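PDB 5HFT: gamma-glutamyltranspeptidase from Klebsiella pneumoniae subsp. pneumoniae, which takes part in uric acid degradation, converting oxamate to oxalate. Local coordinates for residues A[161-166]-A[210-215]. Numbering follows the deposited sequence.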
ATOM      1  N   TYR A 161       7.468   0.286 -19.778  1.00 34.56           N
ATOM      2  CA  TYR A 161       7.893  -0.965 -19.161  1.00 35.95           C
ATOM      3  C   TYR A 161       6.929  -2.100 -19.486  1.00 39.30           C
ATOM      4  O   TYR A 161       7.309  -3.270 -19.372  1.00 37.83           O
ATOM      5  CB  TYR A 161       8.010  -0.820 -17.637  1.00 36.21           C
ATOM      6  CG  TYR A 161       9.194  -0.007 -17.154  1.00 36.59           C
ATOM      7  CD1 TYR A 161      10.490  -0.321 -17.542  1.00 40.35           C
ATOM      8  CD2 TYR A 161       9.008   1.075 -16.306  1.00 36.25           C
ATOM      9  CE1 TYR A 161      11.576   0.425 -17.101  1.00 36.64           C
ATOM     10  CE2 TYR A 161      10.064   1.821 -15.851  1.00 37.40           C
ATOM     11  CZ  TYR A 161      11.353   1.501 -16.252  1.00 43.59           C
ATOM     12  OH  TYR A 161      12.409   2.267 -15.802  1.00 35.04           O
ATOM     13  N   ALA A 162       5.685  -1.772 -19.859  1.00 37.74           N
ATOM     14  CA  ALA A 162       4.703  -2.775 -20.258  1.00 37.47           C
ATOM     15  C   ALA A 162       4.940  -3.257 -21.688  1.00 33.08           C
ATOM     16  O   ALA A 162       4.980  -4.467 -21.932  1.00 26.37           O
ATOM     17  CB  ALA A 162       3.285  -2.212 -20.090  1.00 32.01           C
ATOM     18  N   GLU A 163       5.084  -2.320 -22.637  1.00 30.37           N
ATOM     19  CA  GLU A 163       5.330  -2.667 -24.037  1.00 38.89           C
ATOM     20  C   GLU A 163       6.701  -3.298 -24.232  1.00 39.37           C
ATOM     21  O   GLU A 163       6.873  -4.224 -25.030  1.00 38.35           O
ATOM     22  CB  GLU A 163       5.265  -1.419 -24.918  1.00 43.03           C
ATOM     23  CG  GLU A 163       3.909  -0.817 -25.128  1.00 48.02           C
ATOM     24  CD  GLU A 163       3.135  -1.457 -26.269  1.00 51.75           C
ATOM     25  OE1 GLU A 163       2.773  -2.659 -26.176  1.00 55.78           O
ATOM     26  OE2 GLU A 163       2.877  -0.746 -27.264  1.00 54.26           O
ATOM     27  N   ASP A 164       7.697  -2.763 -23.550  1.00 43.00           N
ATOM     28  CA  ASP A 164       9.080  -3.073 -23.844  1.00 41.66           C
ATOM     29  C   ASP A 164       9.681  -4.033 -22.842  1.00 39.11           C
ATOM     30  O   ASP A 164      10.740  -4.601 -23.110  1.00 41.76           O
ATOM     31  CB  ASP A 164       9.856  -1.754 -23.920  1.00 39.75           C
ATOM     32  CG  ASP A 164       9.167  -0.757 -24.849  1.00 43.99           C
ATOM     33  OD1 ASP A 164       9.140  -1.032 -26.062  1.00 57.73           O
ATOM     34  OD2 ASP A 164       8.584   0.247 -24.390  1.00 43.61           O
ATOM     35  N   GLY A 165       9.065  -4.168 -21.681  1.00 33.79           N
ATOM     36  CA  GLY A 165       9.311  -5.276 -20.794  1.00 37.57           C
ATOM     37  C   GLY A 165       9.937  -4.851 -19.482  1.00 34.09           C
ATOM     38  O   GLY A 165      10.518  -3.771 -19.360  1.00 37.83           O
ATOM     39  N   ILE A 166       9.860  -5.754 -18.515  1.00 33.79           N
ATOM     40  CA  ILE A 166      10.465  -5.556 -17.203  1.00 33.91           C
ATOM     41  C   ILE A 166      11.468  -6.680 -16.997  1.00 36.68           C
ATOM     42  O   ILE A 166      11.369  -7.749 -17.630  1.00 39.22           O
ATOM     43  CB  ILE A 166       9.413  -5.539 -16.069  1.00 35.09           C
ATOM     44  CG1 ILE A 166       8.669  -6.881 -15.993  1.00 35.44           C
ATOM     45  CG2 ILE A 166       8.457  -4.385 -16.258  1.00 33.86           C
ATOM     46  CD1 ILE A 166       8.048  -7.197 -14.653  1.00 31.64           C
ATOM     47  N   ALA A 210      -1.065  -6.058 -23.278  1.00 38.43           N
ATOM     48  CA  ALA A 210      -2.419  -5.658 -22.929  1.00 39.77           C
ATOM     49  C   ALA A 210      -2.397  -4.498 -21.956  1.00 36.46           C
ATOM     50  O   ALA A 210      -3.008  -3.460 -22.215  1.00 40.65           O
ATOM     51  CB  ALA A 210      -3.203  -6.837 -22.337  1.00 37.62           C
ATOM     52  N   LEU A 211      -1.618  -4.623 -20.873  1.00 41.60           N
ATOM     53  CA  LEU A 211      -1.596  -3.572 -19.855  1.00 35.29           C
ATOM     54  C   LEU A 211      -1.172  -2.236 -20.437  1.00 33.89           C
ATOM     55  O   LEU A 211      -1.636  -1.191 -19.977  1.00 34.62           O
ATOM     56  CB  LEU A 211      -0.669  -3.949 -18.706  1.00 28.74           C
ATOM     57  CG  LEU A 211      -0.837  -3.023 -17.484  1.00 39.96           C
ATOM     58  CD1 LEU A 211      -2.288  -3.000 -16.965  1.00 35.04           C
ATOM     59  CD2 LEU A 211       0.115  -3.370 -16.342  1.00 37.96           C
ATOM     60  N   ALA A 212      -0.342  -2.248 -21.480  1.00 34.11           N
ATOM     61  CA  ALA A 212       0.096  -0.998 -22.087  1.00 35.23           C
ATOM     62  C   ALA A 212      -1.044  -0.278 -22.805  1.00 42.06           C
ATOM     63  O   ALA A 212      -1.134   0.953 -22.745  1.00 41.87           O
ATOM     64  CB  ALA A 212       1.258  -1.253 -23.026  1.00 37.06           C
ATOM     65  N   GLY A 213      -1.889  -1.010 -23.538  1.00 40.62           N
ATOM     66  CA  GLY A 213      -3.074  -0.385 -24.108  1.00 35.93           C
ATOM     67  C   GLY A 213      -3.979   0.212 -23.044  1.00 41.76           C
ATOM     68  O   GLY A 213      -4.565   1.282 -23.234  1.00 41.66           O
ATOM     69  N   THR A 214      -4.116  -0.477 -21.912  1.00 37.80           N
ATOM     70  CA  THR A 214      -4.877   0.088 -20.805  1.00 41.09           C
ATOM     71  C   THR A 214      -4.241   1.384 -20.309  1.00 44.26           C
ATOM     72  O   THR A 214      -4.912   2.418 -20.201  1.00 46.78           O
ATOM     73  CB  THR A 214      -4.975  -0.930 -19.674  1.00 38.31           C
ATOM     74  OG1 THR A 214      -5.614  -2.118 -20.163  1.00 38.46           O
ATOM     75  CG2 THR A 214      -5.767  -0.351 -18.512  1.00 35.30           C
ATOM     76  N   LEU A 215      -2.940   1.347 -20.007  1.00 40.87           N
ATOM     77  CA  LEU A 215      -2.265   2.544 -19.525  1.00 36.30           C
ATOM     78  C   LEU A 215      -2.264   3.643 -20.581  1.00 39.94           C
ATOM     79  O   LEU A 215      -2.345   4.827 -20.245  1.00 42.47           O
ATOM     80  CB  LEU A 215      -0.844   2.200 -19.081  1.00 31.75           C
ATOM     81  CG  LEU A 215      -0.712   1.402 -17.780  1.00 31.48           C
ATOM     82  CD1 LEU A 215       0.692   0.834 -17.612  1.00 31.90           C
ATOM     83  CD2 LEU A 215      -1.064   2.253 -16.578  1.00 30.68           C
TER
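L211 is the first residue of 210-215 to approach the other helix: its backbone carbonyl carbon C lies 4.5 Å from A162 CB, while its isobutyl side chain rests on V69 of helix 56-70. The methyl group of A212 comes next and carries most of the contact. Its CB faces A162 CB at 3.7 Å, each pointing at the opposing helix, and the backbones close to 5.3 Å between A162 CA and A212 CA. Alanine suits both positions, because a single methyl on each side lets two helices lie this near one another. E163 reaches the same methyl from beside A162, with its CG 3.4 Å from A212 CB. The E163 chain leaves with CG anti to the carbonyl carbon (chi1 -71°), and the bend at chi2 brings CD and OE1 of the carboxylate alongside the methyl too, while OE2 forms a salt bridge to R216, one residue beyond 210-215. L215, a turn after L211, directs its side chain onto A158 and I159, earlier in helix 156-164, and extends the apolar seam. This helix-helix contact lies beside a two-stranded antiparallel sheet, 166-167 with 205-206, which joins the chain just after helix 156-164 to that just before helix 209-221.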